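Local coordinates for SNF1-like protein kinase ssp2 (Schizosaccharomyces pombe, PDB 2QRD) that probably acts as the catalytic alpha subunit of a heterotrimeric AMPK/SNF1-type serine/threonine kinase, this C-terminal region helping to assemble the complex, at residues Val30-Thr42 with Asp54-His66. Sequence-based numbering, arbitrary orientation.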
ATOM      1  N   VAL A  30       1.823  16.988 -27.213  1.00 47.45           N
ATOM      2  CA  VAL A  30       1.355  15.635 -26.932  1.00 48.02           C
ATOM      3  C   VAL A  30       1.870  14.617 -27.964  1.00 48.92           C
ATOM      4  O   VAL A  30       2.334  13.523 -27.583  1.00 50.11           O
ATOM      5  CB  VAL A  30      -0.194  15.564 -26.840  1.00 47.80           C
ATOM      6  CG1 VAL A  30      -0.647  14.137 -26.670  1.00 47.69           C
ATOM      7  CG2 VAL A  30      -0.703  16.425 -25.709  1.00 46.30           C
ATOM      8  N   TYR A  31       1.810  14.969 -29.248  1.00 48.45           N
ATOM      9  CA  TYR A  31       2.280  14.076 -30.316  1.00 48.07           C
ATOM     10  C   TYR A  31       3.780  13.907 -30.264  1.00 48.21           C
ATOM     11  O   TYR A  31       4.310  12.830 -30.522  1.00 47.97           O
ATOM     12  CB  TYR A  31       1.885  14.609 -31.691  1.00 47.83           C
ATOM     13  CG  TYR A  31       0.537  14.133 -32.192  1.00 48.16           C
ATOM     14  CD1 TYR A  31      -0.471  15.041 -32.489  1.00 48.52           C
ATOM     15  CD2 TYR A  31       0.268  12.773 -32.378  1.00 48.59           C
ATOM     16  CE1 TYR A  31      -1.720  14.607 -32.981  1.00 47.50           C
ATOM     17  CE2 TYR A  31      -0.988  12.332 -32.851  1.00 47.48           C
ATOM     18  CZ  TYR A  31      -1.964  13.258 -33.161  1.00 46.92           C
ATOM     19  OH  TYR A  31      -3.200  12.848 -33.619  1.00 47.44           O
ATOM     20  N   ARG A  32       4.468  14.984 -29.925  1.00 48.58           N
ATOM     21  CA  ARG A  32       5.914  14.933 -29.794  1.00 49.23           C
ATOM     22  C   ARG A  32       6.342  14.047 -28.621  1.00 49.47           C
ATOM     23  O   ARG A  32       7.240  13.223 -28.765  1.00 49.39           O
ATOM     24  CB  ARG A  32       6.511  16.348 -29.725  1.00 49.09           C
ATOM     25  CG  ARG A  32       6.628  16.995 -31.090  1.00 47.98           C
ATOM     26  CD  ARG A  32       7.190  18.412 -31.026  1.00 49.20           C
ATOM     27  NE  ARG A  32       7.604  18.891 -32.354  1.00 50.18           N
ATOM     28  CZ  ARG A  32       7.688  20.171 -32.712  1.00 50.63           C
ATOM     29  NH1 ARG A  32       7.358  21.121 -31.840  1.00 51.06           N
ATOM     30  NH2 ARG A  32       8.079  20.505 -33.948  1.00 48.22           N
ATOM     31  N   ALA A  33       5.678  14.214 -27.483  1.00 50.17           N
ATOM     32  CA  ALA A  33       5.857  13.349 -26.309  1.00 51.25           C
ATOM     33  C   ALA A  33       5.547  11.843 -26.570  1.00 52.54           C
ATOM     34  O   ALA A  33       6.296  10.975 -26.122  1.00 52.96           O
ATOM     35  CB  ALA A  33       4.991  13.854 -25.190  1.00 51.34           C
ATOM     36  N   LEU A  34       4.439  11.549 -27.266  1.00 53.21           N
ATOM     37  CA  LEU A  34       4.100  10.184 -27.688  1.00 53.62           C
ATOM     38  C   LEU A  34       5.206   9.576 -28.546  1.00 53.87           C
ATOM     39  O   LEU A  34       5.579   8.423 -28.361  1.00 54.16           O
ATOM     40  CB  LEU A  34       2.768  10.155 -28.449  1.00 53.61           C
ATOM     41  CG  LEU A  34       1.468  10.420 -27.658  1.00 54.28           C
ATOM     42  CD1 LEU A  34       0.286  10.558 -28.634  1.00 54.18           C
ATOM     43  CD2 LEU A  34       1.171   9.332 -26.647  1.00 53.03           C
ATOM     44  N   GLN A  35       5.761  10.375 -29.452  1.00 53.86           N
ATOM     45  CA  GLN A  35       6.781   9.903 -30.357  1.00 53.53           C
ATOM     46  C   GLN A  35       8.116   9.665 -29.641  1.00 53.80           C
ATOM     47  O   GLN A  35       8.853   8.730 -30.003  1.00 54.03           O
ATOM     48  CB  GLN A  35       6.958  10.870 -31.529  1.00 53.58           C
ATOM     49  CG  GLN A  35       8.071  10.467 -32.463  1.00 53.47           C
ATOM     50  CD  GLN A  35       8.540  11.584 -33.336  1.00 56.10           C
ATOM     51  OE1 GLN A  35       8.229  11.620 -34.522  1.00 57.68           O
ATOM     52  NE2 GLN A  35       9.319  12.503 -32.767  1.00 58.17           N
ATOM     53  N   ARG A  36       8.442  10.504 -28.655  1.00 53.54           N
ATOM     54  CA  ARG A  36       9.656  10.279 -27.851  1.00 53.78           C
ATOM     55  C   ARG A  36       9.527   9.044 -26.967  1.00 53.51           C
ATOM     56  O   ARG A  36      10.494   8.313 -26.774  1.00 53.03           O
ATOM     57  CB  ARG A  36      10.015  11.484 -26.991  1.00 53.93           C
ATOM     58  CG  ARG A  36      10.714  12.585 -27.728  1.00 55.92           C
ATOM     59  CD  ARG A  36      11.602  13.351 -26.776  1.00 61.46           C
ATOM     60  NE  ARG A  36      10.840  13.985 -25.699  1.00 64.06           N
ATOM     61  CZ  ARG A  36      11.349  14.345 -24.520  1.00 66.18           C
ATOM     62  NH1 ARG A  36      12.638  14.134 -24.229  1.00 67.32           N
ATOM     63  NH2 ARG A  36      10.565  14.931 -23.628  1.00 66.11           N
ATOM     64  N   ALA A  37       8.324   8.800 -26.450  1.00 53.34           N
ATOM     65  CA  ALA A  37       8.078   7.610 -25.631  1.00 53.57           C
ATOM     66  C   ALA A  37       8.042   6.321 -26.459  1.00 53.66           C
ATOM     67  O   ALA A  37       8.083   5.224 -25.907  1.00 54.02           O
ATOM     68  CB  ALA A  37       6.808   7.774 -24.803  1.00 54.05           C
ATOM     69  N   GLY A  38       8.007   6.471 -27.783  1.00 53.32           N
ATOM     70  CA  GLY A  38       7.920   5.351 -28.719  1.00 52.68           C
ATOM     71  C   GLY A  38       6.517   4.850 -29.064  1.00 52.07           C
ATOM     72  O   GLY A  38       6.384   3.836 -29.731  1.00 51.58           O
ATOM     73  N   ALA A  39       5.477   5.541 -28.600  1.00 51.10           N
ATOM     74  CA  ALA A  39       4.100   5.139 -28.862  1.00 50.82           C
ATOM     75  C   ALA A  39       3.766   5.336 -30.342  1.00 51.03           C
ATOM     76  O   ALA A  39       4.462   6.063 -31.044  1.00 51.39           O
ATOM     77  CB  ALA A  39       3.127   5.931 -27.979  1.00 49.40           C
ATOM     78  N   GLN A  40       2.721   4.659 -30.807  1.00 50.96           N
ATOM     79  CA  GLN A  40       2.154   4.899 -32.135  1.00 51.38           C
ATOM     80  C   GLN A  40       0.753   5.398 -31.918  1.00 50.23           C
ATOM     81  O   GLN A  40       0.160   5.127 -30.898  1.00 49.02           O
ATOM     82  CB  GLN A  40       2.141   3.637 -32.985  1.00 50.88           C
ATOM     83  CG  GLN A  40       3.278   3.616 -33.925  1.00 55.30           C
ATOM     84  CD  GLN A  40       3.936   2.259 -34.076  1.00 57.99           C
ATOM     85  OE1 GLN A  40       4.666   1.805 -33.181  1.00 64.03           O
ATOM     86  NE2 GLN A  40       3.715   1.626 -35.203  1.00 50.70           N
ATOM     87  N   PHE A  41       0.242   6.132 -32.894  1.00 49.77           N
ATOM     88  CA  PHE A  41      -0.929   6.959 -32.683  1.00 49.04           C
ATOM     89  C   PHE A  41      -1.724   7.183 -33.970  1.00 49.46           C
ATOM     90  O   PHE A  41      -1.187   7.102 -35.100  1.00 49.54           O
ATOM     91  CB  PHE A  41      -0.512   8.293 -32.030  1.00 48.35           C
ATOM     92  CG  PHE A  41       0.779   8.883 -32.592  1.00 48.30           C
ATOM     93  CD1 PHE A  41       0.783   9.555 -33.811  1.00 45.48           C
ATOM     94  CD2 PHE A  41       1.996   8.753 -31.901  1.00 46.80           C
ATOM     95  CE1 PHE A  41       1.950  10.095 -34.319  1.00 44.15           C
ATOM     96  CE2 PHE A  41       3.171   9.295 -32.419  1.00 44.24           C
ATOM     97  CZ  PHE A  41       3.139   9.960 -33.625  1.00 45.34           C
ATOM     98  N   THR A  42      -3.027   7.405 -33.809  1.00 49.56           N
ATOM     99  CA  THR A  42      -3.837   7.873 -34.911  1.00 49.09           C
ATOM    100  C   THR A  42      -3.528   9.354 -35.094  1.00 49.68           C
ATOM    101  O   THR A  42      -2.874   9.980 -34.249  1.00 49.85           O
ATOM    102  CB  THR A  42      -5.339   7.721 -34.651  1.00 48.88           C
ATOM    103  OG1 THR A  42      -5.689   8.485 -33.492  1.00 48.76           O
ATOM    104  CG2 THR A  42      -5.736   6.252 -34.493  1.00 47.60           C
ATOM    105  N   ASP A  54     -12.387  16.379 -33.576  1.00 51.77           N
ATOM    106  CA  ASP A  54     -12.000  15.005 -33.240  1.00 51.89           C
ATOM    107  C   ASP A  54     -10.489  14.805 -33.351  1.00 51.09           C
ATOM    108  O   ASP A  54      -9.941  13.832 -32.856  1.00 51.68           O
ATOM    109  CB  ASP A  54     -12.796  13.955 -34.032  1.00 51.87           C
ATOM    110  CG  ASP A  54     -12.512  13.980 -35.545  1.00 54.08           C
ATOM    111  OD1 ASP A  54     -13.238  13.253 -36.256  1.00 55.57           O
ATOM    112  OD2 ASP A  54     -11.588  14.682 -36.041  1.00 55.02           O
ATOM    113  N   MET A  55      -9.819  15.775 -33.959  1.00 50.52           N
ATOM    114  CA  MET A  55      -8.353  15.848 -33.928  1.00 49.55           C
ATOM    115  C   MET A  55      -7.784  15.831 -32.500  1.00 48.76           C
ATOM    116  O   MET A  55      -6.631  15.456 -32.307  1.00 48.57           O
ATOM    117  CB  MET A  55      -7.829  17.039 -34.770  1.00 49.27           C
ATOM    118  CG  MET A  55      -7.850  18.417 -34.115  1.00 48.67           C
ATOM    119  SD  MET A  55      -7.187  19.660 -35.233  1.00 49.02           S
ATOM    120  CE  MET A  55      -6.447  20.864 -34.142  1.00 49.53           C
ATOM    121  N   TYR A  56      -8.603  16.206 -31.516  1.00 48.13           N
ATOM    122  CA  TYR A  56      -8.188  16.204 -30.093  1.00 48.09           C
ATOM    123  C   TYR A  56      -8.408  14.868 -29.363  1.00 47.96           C
ATOM    124  O   TYR A  56      -8.104  14.748 -28.201  1.00 47.29           O
ATOM    125  CB  TYR A  56      -8.835  17.361 -29.325  1.00 47.71           C
ATOM    126  CG  TYR A  56      -8.407  18.712 -29.840  1.00 47.21           C
ATOM    127  CD1 TYR A  56      -9.270  19.494 -30.580  1.00 46.37           C
ATOM    128  CD2 TYR A  56      -7.116  19.191 -29.615  1.00 47.75           C
ATOM    129  CE1 TYR A  56      -8.870  20.719 -31.085  1.00 48.26           C
ATOM    130  CE2 TYR A  56      -6.698  20.441 -30.116  1.00 47.25           C
ATOM    131  CZ  TYR A  56      -7.585  21.201 -30.835  1.00 48.24           C
ATOM    132  OH  TYR A  56      -7.203  22.443 -31.333  1.00 49.54           O
ATOM    133  N   THR A  57      -8.948  13.882 -30.076  1.00 49.06           N
ATOM    134  CA  THR A  57      -9.030  12.485 -29.641  1.00 49.43           C
ATOM    135  C   THR A  57      -7.922  11.704 -30.372  1.00 49.88           C
ATOM    136  O   THR A  57      -7.939  11.579 -31.620  1.00 49.53           O
ATOM    137  CB  THR A  57     -10.412  11.890 -30.004  1.00 49.41           C
ATOM    138  OG1 THR A  57     -11.438  12.737 -29.488  1.00 48.94           O
ATOM    139  CG2 THR A  57     -10.596  10.482 -29.445  1.00 48.95           C
ATOM    140  N   ILE A  58      -6.945  11.231 -29.595  1.00 49.71           N
ATOM    141  CA  ILE A  58      -5.813  10.457 -30.117  1.00 49.08           C
ATOM    142  C   ILE A  58      -5.906   9.029 -29.544  1.00 49.48           C
ATOM    143  O   ILE A  58      -6.012   8.861 -28.316  1.00 48.40           O
ATOM    144  CB  ILE A  58      -4.430  11.078 -29.701  1.00 48.51           C
ATOM    145  CG1 ILE A  58      -4.312  12.533 -30.184  1.00 49.53           C
ATOM    146  CG2 ILE A  58      -3.246  10.194 -30.157  1.00 44.32           C
ATOM    147  CD1 ILE A  58      -3.250  13.395 -29.421  1.00 49.39           C
ATOM    148  N   LYS A  59      -5.854   8.019 -30.423  1.00 49.34           N
ATOM    149  CA  LYS A  59      -5.681   6.645 -29.955  1.00 50.24           C
ATOM    150  C   LYS A  59      -4.221   6.225 -30.104  1.00 50.31           C
ATOM    151  O   LYS A  59      -3.622   6.389 -31.155  1.00 50.63           O
ATOM    152  CB  LYS A  59      -6.653   5.669 -30.636  1.00 50.34           C
ATOM    153  CG  LYS A  59      -8.117   5.956 -30.302  1.00 51.73           C
ATOM    154  CD  LYS A  59      -8.966   4.735 -30.332  1.00 56.01           C
ATOM    155  CE  LYS A  59     -10.462   5.120 -30.376  1.00 61.22           C
ATOM    156  NZ  LYS A  59     -11.380   4.063 -29.790  1.00 62.78           N
ATOM    157  N   SER A  60      -3.644   5.696 -29.046  1.00 50.57           N
ATOM    158  CA  SER A  60      -2.228   5.368 -29.096  1.00 51.31           C
ATOM    159  C   SER A  60      -2.012   3.891 -28.771  1.00 51.54           C
ATOM    160  O   SER A  60      -2.767   3.285 -27.991  1.00 52.63           O
ATOM    161  CB  SER A  60      -1.411   6.269 -28.152  1.00 51.29           C
ATOM    162  OG  SER A  60      -1.783   6.040 -26.804  1.00 50.89           O
ATOM    163  N   ARG A  61      -1.010   3.311 -29.407  1.00 50.92           N
ATOM    164  CA  ARG A  61      -0.585   1.958 -29.099  1.00 50.89           C
ATOM    165  C   ARG A  61       0.863   1.985 -28.607  1.00 51.08           C
ATOM    166  O   ARG A  61       1.719   2.655 -29.197  1.00 51.13           O
ATOM    167  CB  ARG A  61      -0.737   1.060 -30.323  1.00 49.70           C
ATOM    168  CG  ARG A  61      -0.701  -0.396 -29.987  1.00 48.03           C
ATOM    169  CD  ARG A  61      -0.819  -1.223 -31.233  1.00 46.18           C
ATOM    170  NE  ARG A  61       0.198  -0.833 -32.199  1.00 42.96           N
ATOM    171  CZ  ARG A  61       0.146  -1.116 -33.489  1.00 42.66           C
ATOM    172  NH1 ARG A  61      -0.886  -1.809 -33.952  1.00 42.34           N
ATOM    173  NH2 ARG A  61       1.120  -0.703 -34.307  1.00 37.63           N
ATOM    174  N   TRP A  62       1.114   1.251 -27.531  1.00 51.77           N
ATOM    175  CA  TRP A  62       2.415   1.218 -26.855  1.00 52.54           C
ATOM    176  C   TRP A  62       2.863  -0.234 -26.721  1.00 53.30           C
ATOM    177  O   TRP A  62       2.093  -1.101 -26.237  1.00 52.84           O
ATOM    178  CB  TRP A  62       2.295   1.779 -25.434  1.00 52.56           C
ATOM    179  CG  TRP A  62       1.795   3.208 -25.275  1.00 53.09           C
ATOM    180  CD1 TRP A  62       0.545   3.716 -25.584  1.00 53.59           C
ATOM    181  CD2 TRP A  62       2.525   4.291 -24.702  1.00 52.74           C
ATOM    182  NE1 TRP A  62       0.480   5.060 -25.269  1.00 50.21           N
ATOM    183  CE2 TRP A  62       1.674   5.432 -24.714  1.00 51.10           C
ATOM    184  CE3 TRP A  62       3.825   4.413 -24.191  1.00 52.32           C
ATOM    185  CZ2 TRP A  62       2.084   6.678 -24.237  1.00 52.61           C
ATOM    186  CZ3 TRP A  62       4.234   5.658 -23.698  1.00 53.08           C
ATOM    187  CH2 TRP A  62       3.369   6.778 -23.739  1.00 53.67           C
ATOM    188  N   GLU A  63       4.097  -0.511 -27.143  1.00 54.12           N
ATOM    189  CA  GLU A  63       4.701  -1.815 -26.879  1.00 55.02           C
ATOM    190  C   GLU A  63       4.975  -1.890 -25.372  1.00 53.14           C
ATOM    191  O   GLU A  63       5.365  -0.899 -24.767  1.00 54.32           O
ATOM    192  CB  GLU A  63       5.954  -2.077 -27.759  1.00 55.28           C
ATOM    193  CG  GLU A  63       5.634  -2.228 -29.279  1.00 57.32           C
ATOM    194  CD  GLU A  63       6.448  -3.326 -30.059  1.00 59.08           C
ATOM    195  OE1 GLU A  63       7.625  -3.087 -30.465  1.00 62.13           O
ATOM    196  OE2 GLU A  63       5.874  -4.424 -30.341  1.00 65.14           O
ATOM    197  N   ILE A  64       4.697  -3.019 -24.738  1.00 51.43           N
ATOM    198  CA  ILE A  64       4.941  -3.100 -23.296  1.00 49.93           C
ATOM    199  C   ILE A  64       6.373  -3.545 -23.080  1.00 50.08           C
ATOM    200  O   ILE A  64       6.747  -4.622 -23.506  1.00 50.23           O
ATOM    201  CB  ILE A  64       3.880  -3.982 -22.521  1.00 49.97           C
ATOM    202  CG1 ILE A  64       2.456  -3.450 -22.733  1.00 47.51           C
ATOM    203  CG2 ILE A  64       4.172  -4.007 -21.033  1.00 48.43           C
ATOM    204  CD1 ILE A  64       1.365  -4.448 -22.464  1.00 48.88           C
ATOM    205  N   PRO A  65       7.197  -2.698 -22.435  1.00 50.46           N
ATOM    206  CA  PRO A  65       8.618  -3.012 -22.303  1.00 50.33           C
ATOM    207  C   PRO A  65       8.934  -4.398 -21.767  1.00 50.46           C
ATOM    208  O   PRO A  65       9.774  -5.088 -22.346  1.00 50.81           O
ATOM    209  CB  PRO A  65       9.130  -1.926 -21.355  1.00 50.08           C
ATOM    210  CG  PRO A  65       8.233  -0.759 -21.635  1.00 50.44           C
ATOM    211  CD  PRO A  65       6.873  -1.398 -21.815  1.00 50.25           C
ATOM    212  N   HIS A  66       8.284  -4.808 -20.681  1.00 50.94           N
ATOM    213  CA  HIS A  66       8.624  -6.096 -20.062  1.00 50.97           C
ATOM    214  C   HIS A  66       8.216  -7.248 -20.954  1.00 50.72           C
ATOM    215  O   HIS A  66       8.872  -8.268 -20.959  1.00 51.22           O
ATOM    216  CB  HIS A  66       8.102  -6.251 -18.608  1.00 50.59           C
ATOM    217  CG  HIS A  66       6.657  -6.648 -18.489  1.00 50.83           C
ATOM    218  ND1 HIS A  66       5.625  -5.728 -18.457  1.00 50.36           N
ATOM    219  CD2 HIS A  66       6.079  -7.866 -18.332  1.00 50.37           C
ATOM    220  CE1 HIS A  66       4.472  -6.365 -18.335  1.00 49.00           C
ATOM    221  NE2 HIS A  66       4.721  -7.664 -18.255  1.00 50.58           N
TER
HETATM  222  O   HOH W   1      -5.707  13.401 -33.788  1.00 42.71           O
HETATM  223  O   HOH W   2       3.009   0.222 -31.187  1.00 55.43           O
HETATM  224  O   HOH W   3      -6.684  11.109 -34.149  1.00 50.25           O
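Backbone pairing between Q40 and R61 begins the contact: Q40 N donates to R61 O at 2.8 Å in a nearly straight bond, and R61 N returns one to Q40 O. Two residues further, past the non-hydrogen-bonded pair F41 and S60, T42 N reaches K59 O, while K59 N turns to the side-chain oxygen T42 OG1 at 3.1 Å; T42 places that hydroxyl between its backbone N and carbonyl carbon (chi1 60°), from where it takes the place of a backbone acceptor. Waters bridge the polar groups, one linking Q40 OE1 to R61 NE and another T42 OG1 to T57 O. The pairing adds strand 40-41 as the outermost strand of this chain's antiparallel sheet in the KA1-like domain, where the F41 backbone hydrogen-bonds to the SPCC1919.03c chain, and a Schellman motif at G38 lets the chain leave helix 23-37 and turn back along strand 57-63. Among apolar contacts, A39 CB sits over the centre of the W62 indole, 3.6 Å from CE2, as L34 CD2 and A37 CB approach the ring obliquely. I58 spreads its branches: CD1 lies over one face of the Y31 ring, 4.1 Å from its centroid, and also meets V30 CG1, whereas CG2 touches L34 CD1 and F41 CB.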